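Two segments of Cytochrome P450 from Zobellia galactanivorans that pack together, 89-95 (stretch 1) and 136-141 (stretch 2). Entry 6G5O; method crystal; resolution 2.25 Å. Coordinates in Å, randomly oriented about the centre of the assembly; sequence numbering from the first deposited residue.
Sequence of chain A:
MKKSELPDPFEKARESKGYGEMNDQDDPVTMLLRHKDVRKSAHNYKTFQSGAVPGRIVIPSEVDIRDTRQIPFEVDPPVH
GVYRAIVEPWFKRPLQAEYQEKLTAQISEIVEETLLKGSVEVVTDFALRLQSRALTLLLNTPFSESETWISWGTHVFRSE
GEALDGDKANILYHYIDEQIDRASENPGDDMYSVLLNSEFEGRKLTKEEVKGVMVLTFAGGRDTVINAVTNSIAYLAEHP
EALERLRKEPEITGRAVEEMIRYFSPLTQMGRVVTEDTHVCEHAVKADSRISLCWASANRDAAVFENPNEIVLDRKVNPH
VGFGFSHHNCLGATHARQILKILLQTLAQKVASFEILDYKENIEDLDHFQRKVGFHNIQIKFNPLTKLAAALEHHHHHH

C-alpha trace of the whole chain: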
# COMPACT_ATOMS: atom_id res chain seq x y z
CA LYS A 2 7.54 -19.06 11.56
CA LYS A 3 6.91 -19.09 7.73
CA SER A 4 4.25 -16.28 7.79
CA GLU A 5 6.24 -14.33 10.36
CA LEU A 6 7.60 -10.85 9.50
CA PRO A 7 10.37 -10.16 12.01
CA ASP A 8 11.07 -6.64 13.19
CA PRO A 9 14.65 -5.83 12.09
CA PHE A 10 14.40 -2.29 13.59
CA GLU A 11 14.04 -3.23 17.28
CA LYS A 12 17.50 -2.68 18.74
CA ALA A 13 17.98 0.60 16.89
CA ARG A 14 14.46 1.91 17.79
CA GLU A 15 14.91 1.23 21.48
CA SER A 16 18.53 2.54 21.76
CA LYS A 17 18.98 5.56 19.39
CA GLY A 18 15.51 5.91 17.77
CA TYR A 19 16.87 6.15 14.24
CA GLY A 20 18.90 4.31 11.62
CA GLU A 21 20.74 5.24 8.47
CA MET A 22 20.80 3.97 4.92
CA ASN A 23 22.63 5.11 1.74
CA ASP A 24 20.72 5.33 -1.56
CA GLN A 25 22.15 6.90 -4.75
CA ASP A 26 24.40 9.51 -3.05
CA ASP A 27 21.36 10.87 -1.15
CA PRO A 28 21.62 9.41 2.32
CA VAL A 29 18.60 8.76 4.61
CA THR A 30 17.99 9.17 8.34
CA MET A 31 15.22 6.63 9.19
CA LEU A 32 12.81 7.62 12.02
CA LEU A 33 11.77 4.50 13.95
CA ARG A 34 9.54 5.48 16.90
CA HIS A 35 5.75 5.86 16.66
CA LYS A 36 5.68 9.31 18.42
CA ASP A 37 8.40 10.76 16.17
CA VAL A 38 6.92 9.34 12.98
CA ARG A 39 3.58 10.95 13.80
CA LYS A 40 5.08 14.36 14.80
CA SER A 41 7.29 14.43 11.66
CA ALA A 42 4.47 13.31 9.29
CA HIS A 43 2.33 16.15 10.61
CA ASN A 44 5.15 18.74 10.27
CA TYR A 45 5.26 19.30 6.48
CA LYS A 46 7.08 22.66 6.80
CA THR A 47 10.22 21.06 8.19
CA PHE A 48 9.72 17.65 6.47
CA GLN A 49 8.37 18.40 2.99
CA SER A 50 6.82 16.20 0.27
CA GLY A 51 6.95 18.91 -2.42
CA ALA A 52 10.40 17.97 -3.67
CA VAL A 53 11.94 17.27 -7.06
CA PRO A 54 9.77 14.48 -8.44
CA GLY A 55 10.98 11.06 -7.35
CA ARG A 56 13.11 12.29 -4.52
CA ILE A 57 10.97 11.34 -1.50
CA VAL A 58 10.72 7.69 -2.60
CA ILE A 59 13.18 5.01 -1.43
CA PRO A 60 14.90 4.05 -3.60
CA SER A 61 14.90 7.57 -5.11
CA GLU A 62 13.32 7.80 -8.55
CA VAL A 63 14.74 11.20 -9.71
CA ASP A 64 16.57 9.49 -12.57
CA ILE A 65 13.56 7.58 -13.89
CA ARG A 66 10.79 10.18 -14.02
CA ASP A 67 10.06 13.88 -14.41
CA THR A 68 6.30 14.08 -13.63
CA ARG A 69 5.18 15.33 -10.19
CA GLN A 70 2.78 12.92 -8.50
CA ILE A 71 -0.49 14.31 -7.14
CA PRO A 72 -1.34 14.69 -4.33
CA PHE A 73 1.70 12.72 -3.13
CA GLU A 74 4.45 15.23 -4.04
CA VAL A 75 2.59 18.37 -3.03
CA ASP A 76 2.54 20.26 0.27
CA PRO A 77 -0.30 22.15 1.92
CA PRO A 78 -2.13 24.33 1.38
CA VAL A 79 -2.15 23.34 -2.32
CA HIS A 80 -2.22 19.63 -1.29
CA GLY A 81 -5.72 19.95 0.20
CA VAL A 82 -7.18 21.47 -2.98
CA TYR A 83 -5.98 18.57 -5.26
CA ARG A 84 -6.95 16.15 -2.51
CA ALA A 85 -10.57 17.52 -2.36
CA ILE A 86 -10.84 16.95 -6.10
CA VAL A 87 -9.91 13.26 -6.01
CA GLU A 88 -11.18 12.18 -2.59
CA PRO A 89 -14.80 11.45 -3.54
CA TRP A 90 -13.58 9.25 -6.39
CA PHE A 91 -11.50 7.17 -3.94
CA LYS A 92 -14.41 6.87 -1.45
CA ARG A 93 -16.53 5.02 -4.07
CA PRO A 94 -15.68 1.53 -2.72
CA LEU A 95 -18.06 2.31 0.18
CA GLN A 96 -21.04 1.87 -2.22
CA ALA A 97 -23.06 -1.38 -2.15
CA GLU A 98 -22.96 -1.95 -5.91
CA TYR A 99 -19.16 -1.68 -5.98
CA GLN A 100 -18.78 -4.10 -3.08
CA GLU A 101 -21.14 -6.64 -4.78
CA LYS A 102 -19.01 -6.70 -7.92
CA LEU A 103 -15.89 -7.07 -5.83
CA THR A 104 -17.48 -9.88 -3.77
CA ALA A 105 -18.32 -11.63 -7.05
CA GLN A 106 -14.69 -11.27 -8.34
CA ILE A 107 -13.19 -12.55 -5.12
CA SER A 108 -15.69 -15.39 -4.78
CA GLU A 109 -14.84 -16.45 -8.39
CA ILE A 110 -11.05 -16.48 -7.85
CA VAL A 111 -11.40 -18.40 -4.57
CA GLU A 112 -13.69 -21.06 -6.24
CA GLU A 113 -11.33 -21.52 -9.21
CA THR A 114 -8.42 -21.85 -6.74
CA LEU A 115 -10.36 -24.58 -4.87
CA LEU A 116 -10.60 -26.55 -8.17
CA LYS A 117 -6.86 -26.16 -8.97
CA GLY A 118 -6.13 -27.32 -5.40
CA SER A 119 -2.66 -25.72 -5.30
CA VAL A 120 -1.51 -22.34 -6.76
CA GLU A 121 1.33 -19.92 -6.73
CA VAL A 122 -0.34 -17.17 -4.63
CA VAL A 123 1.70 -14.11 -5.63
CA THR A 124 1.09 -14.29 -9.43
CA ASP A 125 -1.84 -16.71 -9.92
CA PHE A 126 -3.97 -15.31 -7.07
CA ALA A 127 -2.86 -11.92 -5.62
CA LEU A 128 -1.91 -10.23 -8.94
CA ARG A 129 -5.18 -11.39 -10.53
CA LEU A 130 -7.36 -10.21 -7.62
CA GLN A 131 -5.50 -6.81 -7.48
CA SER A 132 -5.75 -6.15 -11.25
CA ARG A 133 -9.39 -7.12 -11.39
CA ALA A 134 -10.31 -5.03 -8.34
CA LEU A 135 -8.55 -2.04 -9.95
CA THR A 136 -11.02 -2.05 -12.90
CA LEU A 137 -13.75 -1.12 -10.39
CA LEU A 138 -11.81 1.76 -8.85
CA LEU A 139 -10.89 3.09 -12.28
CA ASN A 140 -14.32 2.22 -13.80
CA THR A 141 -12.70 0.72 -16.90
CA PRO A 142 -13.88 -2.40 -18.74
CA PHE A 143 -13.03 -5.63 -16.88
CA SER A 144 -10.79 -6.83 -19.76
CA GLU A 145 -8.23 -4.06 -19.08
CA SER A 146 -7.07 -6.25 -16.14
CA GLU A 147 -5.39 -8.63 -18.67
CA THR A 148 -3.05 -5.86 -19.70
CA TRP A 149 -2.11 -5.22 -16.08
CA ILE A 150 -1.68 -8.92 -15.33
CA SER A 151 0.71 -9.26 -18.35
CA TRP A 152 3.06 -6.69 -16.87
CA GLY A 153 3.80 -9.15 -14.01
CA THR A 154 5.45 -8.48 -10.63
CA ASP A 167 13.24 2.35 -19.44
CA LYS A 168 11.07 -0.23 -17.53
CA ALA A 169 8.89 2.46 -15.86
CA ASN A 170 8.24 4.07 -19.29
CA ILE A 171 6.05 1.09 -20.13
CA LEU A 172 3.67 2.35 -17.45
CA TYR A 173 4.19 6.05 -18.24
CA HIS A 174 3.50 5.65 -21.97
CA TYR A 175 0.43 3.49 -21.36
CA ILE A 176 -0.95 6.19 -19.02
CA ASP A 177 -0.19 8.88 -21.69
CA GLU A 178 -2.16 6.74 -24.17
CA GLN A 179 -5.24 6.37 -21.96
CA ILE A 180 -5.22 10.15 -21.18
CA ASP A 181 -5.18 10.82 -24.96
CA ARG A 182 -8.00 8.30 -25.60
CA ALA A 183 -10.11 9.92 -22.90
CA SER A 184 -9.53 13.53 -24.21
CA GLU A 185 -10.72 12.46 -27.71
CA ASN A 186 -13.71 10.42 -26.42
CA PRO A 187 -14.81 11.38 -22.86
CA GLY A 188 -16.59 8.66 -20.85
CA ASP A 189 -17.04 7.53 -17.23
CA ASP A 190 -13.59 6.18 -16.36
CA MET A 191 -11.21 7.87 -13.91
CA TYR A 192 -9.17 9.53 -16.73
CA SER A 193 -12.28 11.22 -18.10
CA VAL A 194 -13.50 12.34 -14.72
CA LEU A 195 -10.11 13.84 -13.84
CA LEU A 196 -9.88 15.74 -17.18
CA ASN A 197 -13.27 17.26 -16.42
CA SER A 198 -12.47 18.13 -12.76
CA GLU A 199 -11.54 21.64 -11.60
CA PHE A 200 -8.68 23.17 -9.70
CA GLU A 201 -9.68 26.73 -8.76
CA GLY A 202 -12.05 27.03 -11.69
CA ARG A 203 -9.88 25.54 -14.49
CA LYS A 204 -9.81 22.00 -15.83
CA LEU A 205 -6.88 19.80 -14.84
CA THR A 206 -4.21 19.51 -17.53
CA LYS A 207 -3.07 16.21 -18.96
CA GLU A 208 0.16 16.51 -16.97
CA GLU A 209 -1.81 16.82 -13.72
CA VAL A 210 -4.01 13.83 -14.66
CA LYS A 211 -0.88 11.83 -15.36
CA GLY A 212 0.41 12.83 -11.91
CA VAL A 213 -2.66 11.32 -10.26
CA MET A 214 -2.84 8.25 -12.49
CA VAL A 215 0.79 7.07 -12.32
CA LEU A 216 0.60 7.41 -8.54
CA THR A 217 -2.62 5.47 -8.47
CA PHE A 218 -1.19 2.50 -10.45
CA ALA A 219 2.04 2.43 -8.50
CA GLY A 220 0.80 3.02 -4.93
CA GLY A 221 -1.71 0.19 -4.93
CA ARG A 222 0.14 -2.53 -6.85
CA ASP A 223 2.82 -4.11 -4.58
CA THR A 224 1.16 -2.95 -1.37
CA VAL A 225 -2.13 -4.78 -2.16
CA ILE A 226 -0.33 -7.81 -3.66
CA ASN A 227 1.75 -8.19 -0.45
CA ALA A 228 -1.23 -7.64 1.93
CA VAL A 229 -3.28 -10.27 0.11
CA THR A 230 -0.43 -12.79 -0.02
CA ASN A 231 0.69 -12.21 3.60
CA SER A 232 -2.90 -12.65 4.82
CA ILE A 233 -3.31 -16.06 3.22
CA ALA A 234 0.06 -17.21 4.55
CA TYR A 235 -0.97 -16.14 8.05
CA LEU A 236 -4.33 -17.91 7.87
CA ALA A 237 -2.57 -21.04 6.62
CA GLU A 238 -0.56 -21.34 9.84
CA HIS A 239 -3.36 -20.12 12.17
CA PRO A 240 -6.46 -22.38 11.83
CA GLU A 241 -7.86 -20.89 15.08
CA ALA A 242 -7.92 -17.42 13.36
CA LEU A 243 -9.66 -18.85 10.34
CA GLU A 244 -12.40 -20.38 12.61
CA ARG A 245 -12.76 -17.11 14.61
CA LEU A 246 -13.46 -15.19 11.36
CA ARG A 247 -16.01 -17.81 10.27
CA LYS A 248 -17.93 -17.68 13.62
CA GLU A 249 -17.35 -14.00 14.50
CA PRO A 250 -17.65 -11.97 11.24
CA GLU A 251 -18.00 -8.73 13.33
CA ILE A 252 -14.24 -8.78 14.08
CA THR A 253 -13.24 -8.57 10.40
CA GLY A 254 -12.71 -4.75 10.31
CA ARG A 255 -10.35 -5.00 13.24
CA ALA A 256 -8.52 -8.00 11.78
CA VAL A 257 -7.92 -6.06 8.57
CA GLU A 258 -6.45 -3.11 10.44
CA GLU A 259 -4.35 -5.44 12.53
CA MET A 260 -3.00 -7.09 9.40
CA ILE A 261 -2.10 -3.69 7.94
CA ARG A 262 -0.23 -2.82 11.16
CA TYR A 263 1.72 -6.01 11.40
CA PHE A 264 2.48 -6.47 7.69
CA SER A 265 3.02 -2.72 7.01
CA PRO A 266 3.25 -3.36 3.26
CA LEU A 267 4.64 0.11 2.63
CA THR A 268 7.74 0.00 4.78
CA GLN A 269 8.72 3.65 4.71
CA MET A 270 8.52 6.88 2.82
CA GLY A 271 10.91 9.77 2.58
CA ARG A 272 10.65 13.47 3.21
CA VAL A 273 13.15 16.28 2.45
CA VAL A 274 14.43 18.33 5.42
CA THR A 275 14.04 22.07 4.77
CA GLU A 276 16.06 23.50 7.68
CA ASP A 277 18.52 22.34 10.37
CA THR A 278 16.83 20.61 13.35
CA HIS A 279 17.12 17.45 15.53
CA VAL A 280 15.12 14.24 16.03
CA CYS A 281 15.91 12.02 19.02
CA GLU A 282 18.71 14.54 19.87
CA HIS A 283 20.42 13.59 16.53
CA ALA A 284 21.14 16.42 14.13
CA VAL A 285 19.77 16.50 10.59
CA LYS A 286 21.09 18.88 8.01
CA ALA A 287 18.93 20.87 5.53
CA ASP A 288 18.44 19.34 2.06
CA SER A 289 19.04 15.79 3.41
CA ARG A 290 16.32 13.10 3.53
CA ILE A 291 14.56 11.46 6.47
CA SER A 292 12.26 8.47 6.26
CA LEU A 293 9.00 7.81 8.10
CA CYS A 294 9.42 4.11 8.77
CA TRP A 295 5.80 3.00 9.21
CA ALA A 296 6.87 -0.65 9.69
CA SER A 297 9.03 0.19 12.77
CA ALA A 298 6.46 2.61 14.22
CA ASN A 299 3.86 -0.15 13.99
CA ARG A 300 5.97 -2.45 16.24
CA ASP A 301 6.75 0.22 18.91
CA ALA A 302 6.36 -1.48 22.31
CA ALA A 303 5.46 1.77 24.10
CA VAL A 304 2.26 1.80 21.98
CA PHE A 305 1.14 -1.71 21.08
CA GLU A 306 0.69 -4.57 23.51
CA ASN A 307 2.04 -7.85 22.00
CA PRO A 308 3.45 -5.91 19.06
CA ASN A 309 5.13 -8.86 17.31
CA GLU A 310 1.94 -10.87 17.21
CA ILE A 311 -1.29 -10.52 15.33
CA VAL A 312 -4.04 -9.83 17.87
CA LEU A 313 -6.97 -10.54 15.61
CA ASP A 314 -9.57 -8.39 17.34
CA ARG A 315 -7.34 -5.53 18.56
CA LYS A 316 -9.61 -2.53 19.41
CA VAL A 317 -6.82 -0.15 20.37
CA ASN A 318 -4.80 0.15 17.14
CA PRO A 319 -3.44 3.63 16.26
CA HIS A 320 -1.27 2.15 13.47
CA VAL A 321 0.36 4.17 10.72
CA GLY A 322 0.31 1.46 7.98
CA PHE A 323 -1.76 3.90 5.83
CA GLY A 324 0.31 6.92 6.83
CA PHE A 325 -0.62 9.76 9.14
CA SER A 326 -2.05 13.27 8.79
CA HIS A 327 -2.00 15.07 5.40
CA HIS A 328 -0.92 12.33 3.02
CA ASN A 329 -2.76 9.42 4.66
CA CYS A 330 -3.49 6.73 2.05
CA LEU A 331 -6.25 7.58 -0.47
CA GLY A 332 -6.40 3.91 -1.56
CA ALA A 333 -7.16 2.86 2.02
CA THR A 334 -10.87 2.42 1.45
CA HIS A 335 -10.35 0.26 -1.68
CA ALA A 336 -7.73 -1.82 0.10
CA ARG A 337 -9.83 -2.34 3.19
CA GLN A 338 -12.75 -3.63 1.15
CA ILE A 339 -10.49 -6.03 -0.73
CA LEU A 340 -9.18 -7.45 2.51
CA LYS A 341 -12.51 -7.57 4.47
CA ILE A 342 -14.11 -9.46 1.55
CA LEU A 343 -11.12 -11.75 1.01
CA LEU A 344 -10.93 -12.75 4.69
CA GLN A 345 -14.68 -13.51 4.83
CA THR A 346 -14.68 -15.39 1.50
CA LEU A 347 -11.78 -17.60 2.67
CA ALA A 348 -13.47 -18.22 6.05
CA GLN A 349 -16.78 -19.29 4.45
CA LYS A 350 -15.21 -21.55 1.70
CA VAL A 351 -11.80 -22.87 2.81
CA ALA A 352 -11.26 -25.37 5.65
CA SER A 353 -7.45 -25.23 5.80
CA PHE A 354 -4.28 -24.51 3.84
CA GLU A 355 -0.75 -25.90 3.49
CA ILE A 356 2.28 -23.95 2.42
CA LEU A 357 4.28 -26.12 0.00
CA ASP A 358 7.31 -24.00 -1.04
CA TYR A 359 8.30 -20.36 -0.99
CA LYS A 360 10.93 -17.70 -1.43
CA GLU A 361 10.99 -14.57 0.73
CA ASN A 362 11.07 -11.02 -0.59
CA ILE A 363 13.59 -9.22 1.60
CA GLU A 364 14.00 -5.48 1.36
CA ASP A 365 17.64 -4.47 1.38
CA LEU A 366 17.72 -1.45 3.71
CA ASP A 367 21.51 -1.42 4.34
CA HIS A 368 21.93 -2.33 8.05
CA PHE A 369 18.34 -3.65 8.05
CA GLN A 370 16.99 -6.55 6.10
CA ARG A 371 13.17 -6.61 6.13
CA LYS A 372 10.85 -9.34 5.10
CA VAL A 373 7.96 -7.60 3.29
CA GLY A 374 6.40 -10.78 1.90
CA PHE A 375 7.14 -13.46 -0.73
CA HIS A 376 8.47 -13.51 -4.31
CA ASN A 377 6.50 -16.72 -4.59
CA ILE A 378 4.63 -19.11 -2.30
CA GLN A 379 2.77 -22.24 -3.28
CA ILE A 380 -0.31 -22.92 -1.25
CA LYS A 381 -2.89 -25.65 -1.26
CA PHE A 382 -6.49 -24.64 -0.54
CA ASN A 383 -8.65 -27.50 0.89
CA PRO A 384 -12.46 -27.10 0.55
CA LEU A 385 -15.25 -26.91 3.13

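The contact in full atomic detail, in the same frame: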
# COMPACT_ATOMS: atom_id res chain seq x y z
N PRO A 89 -13.53 12.17 -3.37
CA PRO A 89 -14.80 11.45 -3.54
C PRO A 89 -14.68 10.27 -4.49
O PRO A 89 -15.33 9.25 -4.26
CB PRO A 89 -15.76 12.50 -4.08
CG PRO A 89 -15.16 13.85 -3.67
CD PRO A 89 -13.66 13.62 -3.63
N TRP A 90 -13.80 10.36 -5.49
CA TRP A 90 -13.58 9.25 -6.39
C TRP A 90 -13.09 8.02 -5.61
O TRP A 90 -13.60 6.93 -5.77
CB TRP A 90 -12.62 9.60 -7.53
CG TRP A 90 -12.53 8.53 -8.52
CD1 TRP A 90 -11.52 7.59 -8.65
CD2 TRP A 90 -13.50 8.21 -9.52
NE1 TRP A 90 -11.80 6.73 -9.70
CE2 TRP A 90 -13.01 7.08 -10.24
CE3 TRP A 90 -14.71 8.79 -9.90
CZ2 TRP A 90 -13.71 6.53 -11.30
CZ3 TRP A 90 -15.41 8.22 -10.95
CH2 TRP A 90 -14.91 7.10 -11.63
N PHE A 91 -12.11 8.24 -4.73
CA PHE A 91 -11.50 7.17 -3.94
C PHE A 91 -12.39 6.61 -2.81
O PHE A 91 -12.14 5.53 -2.33
CB PHE A 91 -10.17 7.62 -3.34
CG PHE A 91 -9.01 7.58 -4.31
CD1 PHE A 91 -8.31 6.43 -4.49
CD2 PHE A 91 -8.61 8.72 -5.00
CE1 PHE A 91 -7.24 6.38 -5.37
CE2 PHE A 91 -7.56 8.68 -5.88
CZ PHE A 91 -6.85 7.52 -6.06
N LYS A 92 -13.45 7.33 -2.44
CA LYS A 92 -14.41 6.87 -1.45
C LYS A 92 -15.49 5.96 -2.07
O LYS A 92 -16.24 5.34 -1.33
CB LYS A 92 -15.09 8.06 -0.73
CG LYS A 92 -14.95 8.11 0.78
CD LYS A 92 -13.66 8.72 1.31
N ARG A 93 -15.53 5.87 -3.40
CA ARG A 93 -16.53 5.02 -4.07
C ARG A 93 -16.61 3.55 -3.61
O ARG A 93 -17.66 2.96 -3.74
CB ARG A 93 -16.36 5.07 -5.61
CG ARG A 93 -16.98 6.32 -6.26
CD ARG A 93 -16.42 6.59 -7.66
NE ARG A 93 -16.48 5.41 -8.49
CZ ARG A 93 -15.47 4.59 -8.78
NH1 ARG A 93 -14.21 4.81 -8.33
NH2 ARG A 93 -15.72 3.54 -9.56
N PRO A 94 -15.52 2.95 -3.13
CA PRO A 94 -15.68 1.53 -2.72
C PRO A 94 -16.60 1.32 -1.49
O PRO A 94 -16.87 0.18 -1.11
CB PRO A 94 -14.26 1.08 -2.42
CG PRO A 94 -13.40 2.04 -3.18
CD PRO A 94 -14.11 3.35 -3.17
N LEU A 95 -17.06 2.41 -0.89
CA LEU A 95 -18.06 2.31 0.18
C LEU A 95 -19.49 1.97 -0.28
O LEU A 95 -20.37 1.71 0.55
CB LEU A 95 -18.07 3.62 0.98
CG LEU A 95 -16.89 3.79 1.96
CD1 LEU A 95 -16.91 5.18 2.63
CD2 LEU A 95 -16.80 2.63 2.98
N THR A 136 -10.08 -2.44 -11.86
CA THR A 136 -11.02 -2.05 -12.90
C THR A 136 -12.27 -1.36 -12.32
O THR A 136 -12.87 -0.43 -12.97
CB THR A 136 -11.48 -3.25 -13.74
OG1 THR A 136 -12.13 -4.22 -12.90
CG2 THR A 136 -10.28 -3.90 -14.44
N LEU A 137 -12.65 -1.78 -11.11
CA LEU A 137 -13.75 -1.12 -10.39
C LEU A 137 -13.39 0.28 -9.90
O LEU A 137 -14.20 1.18 -10.02
CB LEU A 137 -14.22 -1.93 -9.16
CG LEU A 137 -14.55 -3.41 -9.44
CD1 LEU A 137 -14.89 -4.18 -8.19
CD2 LEU A 137 -15.68 -3.52 -10.46
N LEU A 138 -12.23 0.44 -9.33
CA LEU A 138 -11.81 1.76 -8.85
C LEU A 138 -11.69 2.75 -10.01
O LEU A 138 -12.13 3.90 -9.90
CB LEU A 138 -10.48 1.69 -8.10
CG LEU A 138 -10.03 2.96 -7.37
CD1 LEU A 138 -10.89 3.27 -6.14
CD2 LEU A 138 -8.57 2.89 -6.99
N LEU A 139 -11.10 2.29 -11.11
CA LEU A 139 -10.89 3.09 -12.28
C LEU A 139 -12.14 3.20 -13.18
O LEU A 139 -12.22 4.11 -14.01
CB LEU A 139 -9.72 2.55 -13.07
CG LEU A 139 -8.34 3.13 -12.81
CD1 LEU A 139 -8.08 3.18 -11.34
CD2 LEU A 139 -7.30 2.30 -13.54
N ASN A 140 -13.10 2.28 -13.00
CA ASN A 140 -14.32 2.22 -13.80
C ASN A 140 -13.98 2.07 -15.30
O ASN A 140 -14.52 2.80 -16.14
CB ASN A 140 -15.22 3.44 -13.55
CG ASN A 140 -16.62 3.27 -14.13
OD1 ASN A 140 -17.14 2.17 -14.21
ND2 ASN A 140 -17.23 4.37 -14.53
N THR A 141 -13.04 1.16 -15.57
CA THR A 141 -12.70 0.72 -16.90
C THR A 141 -13.37 -0.65 -17.18
O THR A 141 -13.82 -1.35 -16.27
CB THR A 141 -11.18 0.48 -17.08
OG1 THR A 141 -10.74 -0.57 -16.20
CG2 THR A 141 -10.38 1.69 -16.79

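The contact is organised around the C-terminal end of the helix in stretch 2, where backbone carbonyls no longer have a following helical turn to supply all their donors. Asn 140 leaves helical geometry with positive phi (57°), and the carbonyls of Leu 137 and Leu 138 are met by side chains from stretch 1.

Arg 93 supplies most of the donors. Its CA-to-CB bond points toward stretch 2, and the guanidinium spans two consecutive carbonyls: NH2 of Arg 93 donates to O of Leu 137 at 2.8 Å with an N-H...O angle of 154°, and NH1 of Arg 93 donates to O of Leu 138 at 2.8 Å and 141°. Both acceptors lie at the guanidinium edge, near its plane, where the N-H bonds point. NH1 of Arg 93 also makes a weak bond within its own stretch, reaching O of Trp 90 at 3.4 Å; that carbonyl additionally accepts from the backbone N of Arg 93 at 3.2 Å.

The O of Leu 138 has a second donor, NE1 of Trp 90, at 2.9 Å. The distance is short, but the angle of 116° makes this bond weak, and the carbonyl lies oblique to the indole. The O of Leu 137 is likewise shared, since the backbone N of Asn 140 approaches it at 3.4 Å in a weak bond. Past the end of the helix, N of Thr 141 donates to O of Thr 136 at 3.1 Å, a bond spanning five residues. The ND2 of Asn 140 is satisfied elsewhere in the structure; toward stretch 1 this residue offers its CB, 4.1 Å from CZ2 of Trp 90 at the ring edge.

Apolar packing centres on Leu 138, which has the largest covered area, 105 Å² of the 296 Å² total. CD2 of Leu 138 lies 4.1 Å from CE1 of Phe 91, and CD1 of Leu 138 lies 4.1 Å from CG of Pro 94.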